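Local coordinates for alpha,alpha-trehalose-phosphate synthase (UDP-forming) (Burkholderia xenovorans, PDB 5V0T), which belongs to glycosyltransferase family 20 and has a GT-B fold, with uridine-5'-diphosphate and 6-O-phosphono-alpha-D-glucopyranose bound in the model, at residues L77-R80 with D81-Q84; R87-N91 with A92-P96; R287-A290 with F291-L294; S332-I335 with N336-A340. One frame throughout, in Å; residues are numbered along the deposited sequence. Where two conformers were deposited one is given.

Contact 1: L77-R80 with D81-Q84; sequences LMRR and DYDQ
Arg79 and Tyr82 run side by side, pointing the same way, where strand 70-78 turns into helix 79-98. Arg79 has CG anti to its backbone nitrogen and then bends twice, at chi2 (68°) and chi3, which folds the guanidinium back beside the tyrosine; its NH1 stands 3.7 Å from Tyr82 CD2, with the guanidinium nearly perpendicular to the ring. The same bend lays Arg79 CD 3.4 Å from Asp83 OD2, while OD1 of that aspartate pairs with Arg87. Leu77 CD1 borders the Tyr82 ring at its edge, and the tyrosine hydroxyl bonds to Asp317.

Arg80 instead runs extended from CG to NE across Gln84. Their flat groups are turned 86° apart, and Gln84 OE1 lies above one guanidinium face, 3.7 Å from its plane and toward the rim. Arg80 NE and Gln84 NE2 are two donors and do not bond; OE1 accepts from Arg117. Met78 takes the N-cap position, with its carbonyl O receiving Tyr82 N at 2.7 Å. A water accepting from Met78 N at 2.7 Å lies beside Asp81 OD2, at a distance too short to be trusted. An acid in this first turn would probably interact favourably with the positive end of the helix dipole, while the salt bridge from Arg117 and a second water both reach Asp81 OD1, which should favour the charged form.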
loop_
_atom_site.group_PDB
_atom_site.type_symbol
_atom_site.label_atom_id
_atom_site.label_comp_id
_atom_site.label_asym_id
_atom_site.label_seq_id
_atom_site.Cartn_x
_atom_site.Cartn_y
_atom_site.Cartn_z
ATOM N N LEU A 77 21.106 -0.115 -7.894
ATOM C CA LEU A 77 21.321 1.315 -7.724
ATOM C C LEU A 77 22.712 1.540 -7.150
ATOM O O LEU A 77 23.162 0.779 -6.288
ATOM C CB LEU A 77 20.265 1.928 -6.791
ATOM C CG LEU A 77 18.852 2.087 -7.357
ATOM C CD1 LEU A 77 17.878 2.514 -6.276
ATOM C CD2 LEU A 77 18.871 3.106 -8.493
ATOM N N MET A 78 23.405 2.563 -7.643
ATOM C CA MET A 78 24.611 3.009 -6.959
ATOM C C MET A 78 24.234 3.551 -5.583
ATOM O O MET A 78 23.128 4.062 -5.382
ATOM C CB MET A 78 25.330 4.092 -7.770
ATOM C CG MET A 78 25.803 3.669 -9.156
ATOM S SD MET A 78 26.953 2.287 -9.079
ATOM C CE MET A 78 28.318 3.010 -8.164
ATOM N N ARG A 79 25.169 3.442 -4.630
ATOM C CA ARG A 79 24.921 3.930 -3.270
ATOM C C ARG A 79 24.461 5.380 -3.276
ATOM O O ARG A 79 23.493 5.742 -2.601
ATOM C CB ARG A 79 26.183 3.785 -2.417
ATOM C CG ARG A 79 26.111 4.487 -1.063
ATOM C CD ARG A 79 25.090 3.816 -0.145
ATOM N NE ARG A 79 25.367 2.392 0.013
ATOM C CZ ARG A 79 24.618 1.544 0.719
ATOM N NH1 ARG A 79 23.526 1.971 1.345
ATOM N NH2 ARG A 79 24.964 0.262 0.793
ATOM N N ARG A 80 25.130 6.226 -4.057
ATOM C CA ARG A 80 24.742 7.630 -4.097
ATOM C C ARG A 80 23.335 7.799 -4.666
ATOM O O ARG A 80 22.566 8.643 -4.197
ATOM C CB ARG A 80 25.758 8.421 -4.917
ATOM C CG ARG A 80 25.404 9.876 -5.075
ATOM C CD ARG A 80 26.207 10.543 -6.197
ATOM N NE ARG A 80 25.909 11.973 -6.258
ATOM C CZ ARG A 80 25.804 12.670 -7.382
ATOM N NH1 ARG A 80 25.974 12.069 -8.555
ATOM N NH2 ARG A 80 25.523 13.968 -7.330
ATOM N N ASP A 81 22.983 7.002 -5.680
ATOM C CA ASP A 81 21.636 7.061 -6.236
ATOM C C ASP A 81 20.602 6.545 -5.244
ATOM O O ASP A 81 19.520 7.133 -5.094
ATOM C CB ASP A 81 21.586 6.262 -7.536
ATOM C CG ASP A 81 22.447 6.880 -8.617
ATOM O OD1 ASP A 81 22.800 8.067 -8.466
ATOM O OD2 ASP A 81 22.772 6.190 -9.602
ATOM N N TYR A 82 20.920 5.444 -4.561
ATOM C CA TYR A 82 20.037 4.919 -3.527
ATOM C C TYR A 82 19.799 5.953 -2.427
ATOM O O TYR A 82 18.657 6.159 -1.991
ATOM C CB TYR A 82 20.642 3.625 -2.969
ATOM C CG TYR A 82 19.955 3.039 -1.757
ATOM C CD1 TYR A 82 18.767 2.307 -1.876
ATOM C CD2 TYR A 82 20.513 3.176 -0.494
ATOM C CE1 TYR A 82 18.147 1.745 -0.755
ATOM C CE2 TYR A 82 19.895 2.627 0.629
ATOM C CZ TYR A 82 18.712 1.918 0.494
ATOM O OH TYR A 82 18.120 1.381 1.623
ATOM N N ASP A 83 20.858 6.646 -1.998
ATOM C CA ASP A 83 20.715 7.616 -0.913
ATOM C C ASP A 83 19.897 8.831 -1.342
ATOM O O ASP A 83 19.069 9.326 -0.570
ATOM C CB ASP A 83 22.088 8.052 -0.407
ATOM C CG ASP A 83 22.750 7.006 0.478
ATOM O OD1 ASP A 83 22.031 6.191 1.094
ATOM O OD2 ASP A 83 23.993 7.004 0.560
ATOM N N GLN A 84 20.093 9.320 -2.570
ATOM C CA GLN A 84 19.447 10.573 -2.959
ATOM C C GLN A 84 18.028 10.342 -3.454
ATOM O O GLN A 84 17.106 11.082 -3.093
ATOM C CB GLN A 84 20.261 11.289 -4.044
ATOM C CG GLN A 84 21.610 11.780 -3.576
ATOM C CD GLN A 84 22.489 12.317 -4.711
ATOM O OE1 GLN A 84 22.057 12.452 -5.856
ATOM N NE2 GLN A 84 23.735 12.614 -4.386
HETATM O O HOH W 1 22.493 3.773 -9.829
HETATM O O HOH W 2 25.577 8.720 -8.876
#

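Contact 2: R87-N91 with A92-P96; sequences RGFSN and ATLWP
Phe89 lies obliquely against two successive side chains, both on the same side of the ring plane, Thr93 near CD1 and CE1 and Leu94 near CD2 and CE2. Its CE1 comes 3.6 Å from Thr93 CG2, and its CE2 equally close to Leu94 CG. Thr93 CB also makes an off-centre CH-pi contact, 4.2 Å from the Phe89 ring centroid and 29° off the normal. The threonine methyl is anti to its own nitrogen, which turns it onto the ring and leaves OG1 for its bond to Gln106 O. The phenyl ring also meets Tyr115 and Phe112 of helix 109-126.

The backbone explains why residues five apart meet: helix 79-98 widens here into pi-type turns. Phe89 O takes Leu94 N nearly straight at 2.9 Å, and also Thr93 N at 3.2 Å from above the carbonyl plane. Ser90 O likewise accepts Trp95 N, five residues on. One step later Pro96 has no N-H to give, and its CD rests 3.3 Å from Asn91 O where the helix kinks.

Asn91 and Trp95 cross with amide and indole planes 88° apart, Asn91 OD1 lying 3.9 Å from Trp95 CB while bonding to Tyr141. Trp95 CG is anti to the backbone nitrogen (chi1 180°), sending the indole off toward the pocket, where it touches 6-O-phosphono-alpha-D-glucopyranose, donates NE1 to Asp279 and makes a cation-pi contact with Arg315.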
loop_
_atom_site.group_PDB
_atom_site.type_symbol
_atom_site.label_atom_id
_atom_site.label_comp_id
_atom_site.label_asym_id
_atom_site.label_seq_id
_atom_site.Cartn_x
_atom_site.Cartn_y
_atom_site.Cartn_z
ATOM N N ARG A 87 16.177 6.670 -0.477
ATOM C CA ARG A 87 16.155 7.080 0.925
ATOM C C ARG A 87 15.895 8.574 1.064
ATOM O O ARG A 87 15.304 9.009 2.058
ATOM C CB ARG A 87 17.479 6.735 1.614
ATOM C CG ARG A 87 17.680 5.268 1.928
ATOM C CD ARG A 87 18.998 5.032 2.673
ATOM N NE ARG A 87 19.003 5.618 4.004
ATOM C CZ ARG A 87 19.781 6.626 4.373
ATOM N NH1 ARG A 87 20.626 7.152 3.501
ATOM N NH2 ARG A 87 19.715 7.100 5.613
ATOM N N GLY A 88 16.337 9.369 0.085
ATOM C CA GLY A 88 16.251 10.812 0.162
ATOM C C GLY A 88 14.896 11.328 -0.261
ATOM O O GLY A 88 13.957 11.351 0.539
ATOM N N PHE A 89 14.765 11.731 -1.526
ATOM C CA PHE A 89 13.550 12.427 -1.920
ATOM C C PHE A 89 12.322 11.528 -1.834
ATOM O O PHE A 89 11.278 11.963 -1.341
ATOM C CB PHE A 89 13.683 13.010 -3.323
ATOM C CG PHE A 89 12.620 14.013 -3.641
ATOM C CD1 PHE A 89 12.652 15.285 -3.057
ATOM C CD2 PHE A 89 11.591 13.697 -4.513
ATOM C CE1 PHE A 89 11.666 16.218 -3.321
ATOM C CE2 PHE A 89 10.611 14.628 -4.811
ATOM C CZ PHE A 89 10.644 15.893 -4.207
ATOM N N SER A 90 12.414 10.276 -2.304
ATOM C CA SER A 90 11.223 9.421 -2.302
ATOM C C SER A 90 10.708 9.184 -0.884
ATOM O O SER A 90 9.539 9.446 -0.584
ATOM C CB SER A 90 11.508 8.088 -2.998
ATOM O OG SER A 90 11.728 8.281 -4.394
ATOM N N ASN A 91 11.567 8.712 0.014
ATOM C CA ASN A 91 11.056 8.274 1.309
ATOM C C ASN A 91 11.265 9.259 2.446
ATOM O O ASN A 91 10.661 9.079 3.508
ATOM C CB ASN A 91 11.656 6.912 1.643
ATOM C CG ASN A 91 11.053 5.831 0.772
ATOM O OD1 ASN A 91 9.931 5.985 0.326
ATOM N ND2 ASN A 91 11.789 4.765 0.507
ATOM N N ALA A 92 12.090 10.299 2.271
ATOM C CA ALA A 92 12.198 11.321 3.303
ATOM C C ALA A 92 11.403 12.573 2.972
ATOM O O ALA A 92 11.130 13.376 3.872
ATOM C CB ALA A 92 13.668 11.702 3.553
ATOM N N THR A 93 10.998 12.745 1.715
ATOM C CA THR A 93 10.159 13.871 1.335
ATOM C C THR A 93 8.768 13.417 0.919
ATOM O O THR A 93 7.781 13.801 1.559
ATOM C CB THR A 93 10.809 14.679 0.202
ATOM O OG1 THR A 93 12.072 15.184 0.648
ATOM C CG2 THR A 93 9.901 15.839 -0.212
ATOM N N LEU A 94 8.667 12.608 -0.143
ATOM C CA LEU A 94 7.366 12.310 -0.740
ATOM C C LEU A 94 6.520 11.440 0.177
ATOM O O LEU A 94 5.338 11.731 0.401
ATOM C CB LEU A 94 7.536 11.623 -2.100
ATOM C CG LEU A 94 8.106 12.511 -3.216
ATOM C CD1 LEU A 94 8.224 11.763 -4.566
ATOM C CD2 LEU A 94 7.291 13.795 -3.350
ATOM N N TRP A 95 7.092 10.337 0.678
ATOM C CA TRP A 95 6.299 9.433 1.515
ATOM C C TRP A 95 5.703 10.145 2.720
ATOM O O TRP A 95 4.477 10.055 2.910
ATOM C CB TRP A 95 7.131 8.221 1.950
ATOM C CG TRP A 95 6.329 7.275 2.826
ATOM C CD1 TRP A 95 6.232 7.306 4.182
ATOM C CD2 TRP A 95 5.509 6.184 2.387
ATOM N NE1 TRP A 95 5.393 6.300 4.624
ATOM C CE2 TRP A 95 4.951 5.589 3.541
ATOM C CE3 TRP A 95 5.216 5.630 1.129
ATOM C CZ2 TRP A 95 4.098 4.473 3.478
ATOM C CZ3 TRP A 95 4.373 4.511 1.066
ATOM C CH2 TRP A 95 3.818 3.956 2.234
ATOM N N PRO A 96 6.468 10.875 3.549
ATOM C CA PRO A 96 5.821 11.562 4.680
ATOM C C PRO A 96 4.833 12.628 4.238
ATOM O O PRO A 96 3.760 12.748 4.841
ATOM C CB PRO A 96 6.999 12.148 5.472
ATOM C CG PRO A 96 8.150 12.150 4.523
ATOM C CD PRO A 96 7.937 11.005 3.596
#

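Contact 3: R287-A290 with F291-L294; sequences RFRA and FERL
Phe291 gives its N-H to Arg287 O at 3.2 Å. Helix 284-297 is the crossover of a beta-alpha-beta unit, between parallel strands 270-275 and 305-310 in a Rossmann-like domain of the GT-B fold. CB of Phe291 rests 3.6 Å from Phe288 O, but a chi1 of 180° puts the ring carbon CG opposite the backbone N, and the ring points off the preceding turn to meet Phe307 edge-to-face over the sheet.

Glu292 follows with a bond from its N to Phe288 O. Its side chain is extended and carries the carboxylate to two arginines of helix 319-339: OE2 meets Arg334 and OE1 meets Arg338. OE2 also takes a water at 2.6 Å, and the same water donates to Arg289 O at 2.8 Å, so a buried acid is met by two charges and one water. The Arg289 guanidinium turns elsewhere, to Glu331.

Arg293 binds Arg289 O through its N at 2.8 Å, and its CB sits 3.4 Å from that oxygen, which thus serves both the helix and the water. Beyond CB the chain bends at chi2 and chi3, bringing the guanidinium to Asp421 of helix 420-432.

Leu294 closes the walk with its side chain leading away to Ala428; its N donates to Ala290 O at 2.9 Å, while its CB lies 3.6 Å from the same oxygen.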
loop_
_atom_site.group_PDB
_atom_site.type_symbol
_atom_site.label_atom_id
_atom_site.label_comp_id
_atom_site.label_asym_id
_atom_site.label_seq_id
_atom_site.Cartn_x
_atom_site.Cartn_y
_atom_site.Cartn_z
ATOM N N ARG A 287 -3.088 2.299 17.591
ATOM C CA ARG A 287 -3.684 0.968 17.583
ATOM C C ARG A 287 -3.399 0.219 18.884
ATOM O O ARG A 287 -4.295 -0.405 19.473
ATOM C CB ARG A 287 -3.129 0.208 16.384
ATOM C CG ARG A 287 -3.693 -1.131 16.201
ATOM C CD ARG A 287 -3.184 -1.798 14.976
ATOM N NE ARG A 287 -3.245 -0.969 13.771
ATOM C CZ ARG A 287 -2.751 -1.380 12.615
ATOM N NH1 ARG A 287 -2.193 -2.578 12.577
ATOM N NH2 ARG A 287 -2.792 -0.611 11.518
ATOM N N PHE A 288 -2.144 0.256 19.339
ATOM C CA PHE A 288 -1.797 -0.387 20.608
ATOM C C PHE A 288 -2.509 0.294 21.774
ATOM O O PHE A 288 -2.997 -0.377 22.688
ATOM C CB PHE A 288 -0.278 -0.364 20.829
ATOM C CG PHE A 288 0.497 -1.434 20.062
ATOM C CD1 PHE A 288 0.069 -1.892 18.821
ATOM C CD2 PHE A 288 1.670 -1.959 20.597
ATOM C CE1 PHE A 288 0.795 -2.858 18.116
ATOM C CE2 PHE A 288 2.408 -2.928 19.907
ATOM C CZ PHE A 288 1.962 -3.377 18.657
ATOM N N ARG A 289 -2.572 1.627 21.759
ATOM C CA ARG A 289 -3.225 2.354 22.846
ATOM C C ARG A 289 -4.716 2.043 22.936
ATOM O O ARG A 289 -5.282 2.048 24.037
ATOM C CB ARG A 289 -2.988 3.861 22.682
ATOM C CG ARG A 289 -1.528 4.217 22.916
ATOM C CD ARG A 289 -1.201 5.702 22.818
ATOM N NE ARG A 289 0.214 5.871 23.140
ATOM C CZ ARG A 289 0.864 7.028 23.150
ATOM N NH1 ARG A 289 0.231 8.154 22.863
ATOM N NH2 ARG A 289 2.154 7.047 23.452
ATOM N N ALA A 290 -5.374 1.781 21.808
ATOM C CA ALA A 290 -6.794 1.450 21.882
ATOM C C ALA A 290 -7.018 0.025 22.379
ATOM O O ALA A 290 -8.025 -0.239 23.043
ATOM C CB ALA A 290 -7.447 1.658 20.516
ATOM N N PHE A 291 -6.096 -0.901 22.079
ATOM C CA PHE A 291 -6.164 -2.216 22.705
ATOM C C PHE A 291 -5.921 -2.107 24.204
ATOM O O PHE A 291 -6.593 -2.773 24.996
ATOM C CB PHE A 291 -5.152 -3.180 22.062
ATOM C CG PHE A 291 -5.162 -4.581 22.674
ATOM C CD1 PHE A 291 -6.290 -5.387 22.584
ATOM C CD2 PHE A 291 -4.049 -5.076 23.355
ATOM C CE1 PHE A 291 -6.306 -6.665 23.147
ATOM C CE2 PHE A 291 -4.050 -6.360 23.912
ATOM C CZ PHE A 291 -5.182 -7.163 23.803
ATOM N N GLU A 292 -4.965 -1.272 24.616
ATOM C CA GLU A 292 -4.780 -1.024 26.043
ATOM C C GLU A 292 -6.038 -0.425 26.678
ATOM O O GLU A 292 -6.433 -0.817 27.790
ATOM C CB GLU A 292 -3.575 -0.101 26.253
ATOM C CG GLU A 292 -3.377 0.391 27.686
ATOM C CD GLU A 292 -2.192 1.345 27.771
ATOM O OE1 GLU A 292 -1.376 1.232 28.718
ATOM O OE2 GLU A 292 -2.062 2.179 26.855
ATOM N N ARG A 293 -6.664 0.546 26.004
ATOM C CA ARG A 293 -7.899 1.141 26.519
ATOM C C ARG A 293 -9.014 0.096 26.610
ATOM O O ARG A 293 -9.823 0.117 27.548
ATOM C CB ARG A 293 -8.316 2.322 25.626
ATOM C CG ARG A 293 -9.565 3.092 26.064
ATOM C CD ARG A 293 -9.341 3.915 27.340
ATOM N NE ARG A 293 -8.124 4.722 27.282
ATOM C CZ ARG A 293 -8.029 5.928 26.725
ATOM N NH1 ARG A 293 -9.080 6.512 26.145
ATOM N NH2 ARG A 293 -6.867 6.554 26.737
ATOM N N LEU A 294 -9.074 -0.829 25.644
ATOM C CA LEU A 294 -10.028 -1.938 25.751
ATOM C C LEU A 294 -9.834 -2.708 27.056
ATOM O O LEU A 294 -10.795 -2.970 27.791
ATOM C CB LEU A 294 -9.878 -2.876 24.549
ATOM C CG LEU A 294 -10.710 -4.171 24.603
ATOM C CD1 LEU A 294 -12.206 -3.848 24.496
ATOM C CD2 LEU A 294 -10.281 -5.179 23.529
HETATM O O HOH W 3 -4.130 3.610 26.033
#

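Contact 4: S332-I335 with N336-A340; sequences SGRI and NGRFA
The Phe339 ring has the carbonyl oxygen of Ile335 at its edge, in the ring plane, with CD2 3.6 Å from that O. The same oxygen accepts Phe339 N at 3.2 Å, so backbone and ring edge both turn to one atom; a chi1 of -70° sets CG beside the backbone N, which brings the ring edge to Ile335 O. Ile335 CG2 adds a looser apolar contact, 4.5 Å from Phe339 CD2. One face of the Arg338 guanidinium is met by Phe339 CE2, 3.8 Å above the plane and offset toward the rim.

Arg334 and Arg338, one turn apart, point the same way with guanidinium planes 41° apart. Their aliphatic parts make the contact, Arg334 CG to Arg338 CD 4.2 Å. The charged ends go to acids: Arg334 to Glu292 and Glu331, Arg338 to Glu296 and Glu292. Asn336 packs its CB 3.3 Å from Ser332 O, while its OD1 accepts from Ile347 N.

Past Phe339 the helix ends, Ala340 N bonding to Asn336 O at 2.8 Å. Helix 319-339 is the crossover between strands 305-310 and 347-350. Asn336 fastens its last turn to the second of these, and Ile335 and Phe339 face helix 284-297 through Phe288 and Glu296.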
loop_
_atom_site.group_PDB
_atom_site.type_symbol
_atom_site.label_atom_id
_atom_site.label_comp_id
_atom_site.label_asym_id
_atom_site.label_seq_id
_atom_site.Cartn_x
_atom_site.Cartn_y
_atom_site.Cartn_z
ATOM N N SER A 332 4.448 -1.706 23.448
ATOM C CA SER A 332 4.191 -3.109 23.744
ATOM C C SER A 332 4.690 -3.473 25.140
ATOM O O SER A 332 4.001 -4.190 25.878
ATOM C CB SER A 332 4.821 -4.010 22.680
ATOM O OG SER A 332 6.189 -4.242 22.949
ATOM N N GLY A 333 5.855 -2.951 25.545
ATOM C CA GLY A 333 6.367 -3.255 26.875
ATOM C C GLY A 333 5.494 -2.700 27.987
ATOM O O GLY A 333 5.268 -3.362 29.011
ATOM N N ARG A 334 4.999 -1.474 27.817
ATOM C CA ARG A 334 4.143 -0.890 28.848
ATOM C C ARG A 334 2.850 -1.678 28.985
ATOM O O ARG A 334 2.445 -2.043 30.096
ATOM C CB ARG A 334 3.820 0.579 28.548
ATOM C CG ARG A 334 2.898 1.175 29.641
ATOM C CD ARG A 334 2.287 2.531 29.276
ATOM N NE ARG A 334 1.307 2.447 28.196
ATOM C CZ ARG A 334 1.540 2.811 26.941
ATOM N NH1 ARG A 334 2.727 3.303 26.584
ATOM N NH2 ARG A 334 0.575 2.711 26.041
ATOM N N ILE A 335 2.196 -1.953 27.859
ATOM C CA ILE A 335 0.877 -2.579 27.891
ATOM C C ILE A 335 0.974 -4.013 28.381
ATOM O O ILE A 335 0.145 -4.465 29.184
ATOM C CB ILE A 335 0.219 -2.489 26.503
ATOM C CG1 ILE A 335 0.006 -1.015 26.127
ATOM C CG2 ILE A 335 -1.110 -3.266 26.478
ATOM C CD1 ILE A 335 -0.151 -0.794 24.601
ATOM N N ASN A 336 1.981 -4.760 27.909
ATOM C CA ASN A 336 2.166 -6.106 28.422
ATOM C C ASN A 336 2.468 -6.075 29.907
ATOM O O ASN A 336 1.903 -6.865 30.671
ATOM C CB ASN A 336 3.268 -6.839 27.641
ATOM C CG ASN A 336 2.768 -7.357 26.315
ATOM O OD1 ASN A 336 1.574 -7.597 26.157
ATOM N ND2 ASN A 336 3.674 -7.542 25.351
ATOM N N GLY A 337 3.321 -5.143 30.344
ATOM C CA GLY A 337 3.662 -5.081 31.760
ATOM C C GLY A 337 2.461 -4.800 32.645
ATOM O O GLY A 337 2.364 -5.314 33.761
ATOM N N ARG A 338 1.535 -3.973 32.165
ATOM C CA ARG A 338 0.394 -3.594 32.994
ATOM C C ARG A 338 -0.628 -4.719 33.113
ATOM O O ARG A 338 -1.274 -4.851 34.153
ATOM C CB ARG A 338 -0.306 -2.353 32.426
ATOM C CG ARG A 338 0.467 -1.042 32.480
ATOM C CD ARG A 338 -0.416 0.065 31.907
ATOM N NE ARG A 338 -1.537 0.335 32.810
ATOM C CZ ARG A 338 -2.684 0.910 32.453
ATOM N NH1 ARG A 338 -2.886 1.289 31.196
ATOM N NH2 ARG A 338 -3.628 1.109 33.371
ATOM N N PHE A 339 -0.823 -5.504 32.067
ATOM C CA PHE A 339 -1.956 -6.417 32.020
ATOM C C PHE A 339 -1.594 -7.894 31.963
ATOM O O PHE A 339 -2.479 -8.732 32.167
ATOM C CB PHE A 339 -2.857 -6.061 30.828
ATOM C CG PHE A 339 -3.597 -4.764 31.021
ATOM C CD1 PHE A 339 -4.734 -4.721 31.815
ATOM C CD2 PHE A 339 -3.135 -3.595 30.450
ATOM C CE1 PHE A 339 -5.411 -3.539 32.021
ATOM C CE2 PHE A 339 -3.817 -2.388 30.655
ATOM C CZ PHE A 339 -4.956 -2.371 31.432
ATOM N N ALA A 340 -0.336 -8.242 31.708
ATOM C CA ALA A 340 0.048 -9.649 31.607
ATOM C C ALA A 340 -0.218 -10.422 32.895
ATOM O O ALA A 340 -0.255 -9.871 33.998
ATOM C CB ALA A 340 1.529 -9.773 31.239
HETATM O O HOH W 4 6.650 -6.940 23.824
#

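In the fold
All four contacts are local and in series along the chain; none closes a long loop, and none nests in or crosses another. Contact 1 marks the exit of strand 70-78 into helix 79-98. Contact 2 continues that helix, joined to contact 1 by probable hydrogen bonds, Phe89 N to Gln84 O and Arg87 N to Tyr82 O, and carries it to the ligand pocket. Contact 3, on helix 284-297, packs on the six-stranded parallel sheet of the other domain; its nearest atoms are about 12 Å from contact 2. Contact 4 is on the next crossover helix, 319-339, its centre about 11 Å from that of contact 3. The two helices pack and share ion pairs, tying successive beta-alpha-beta units together.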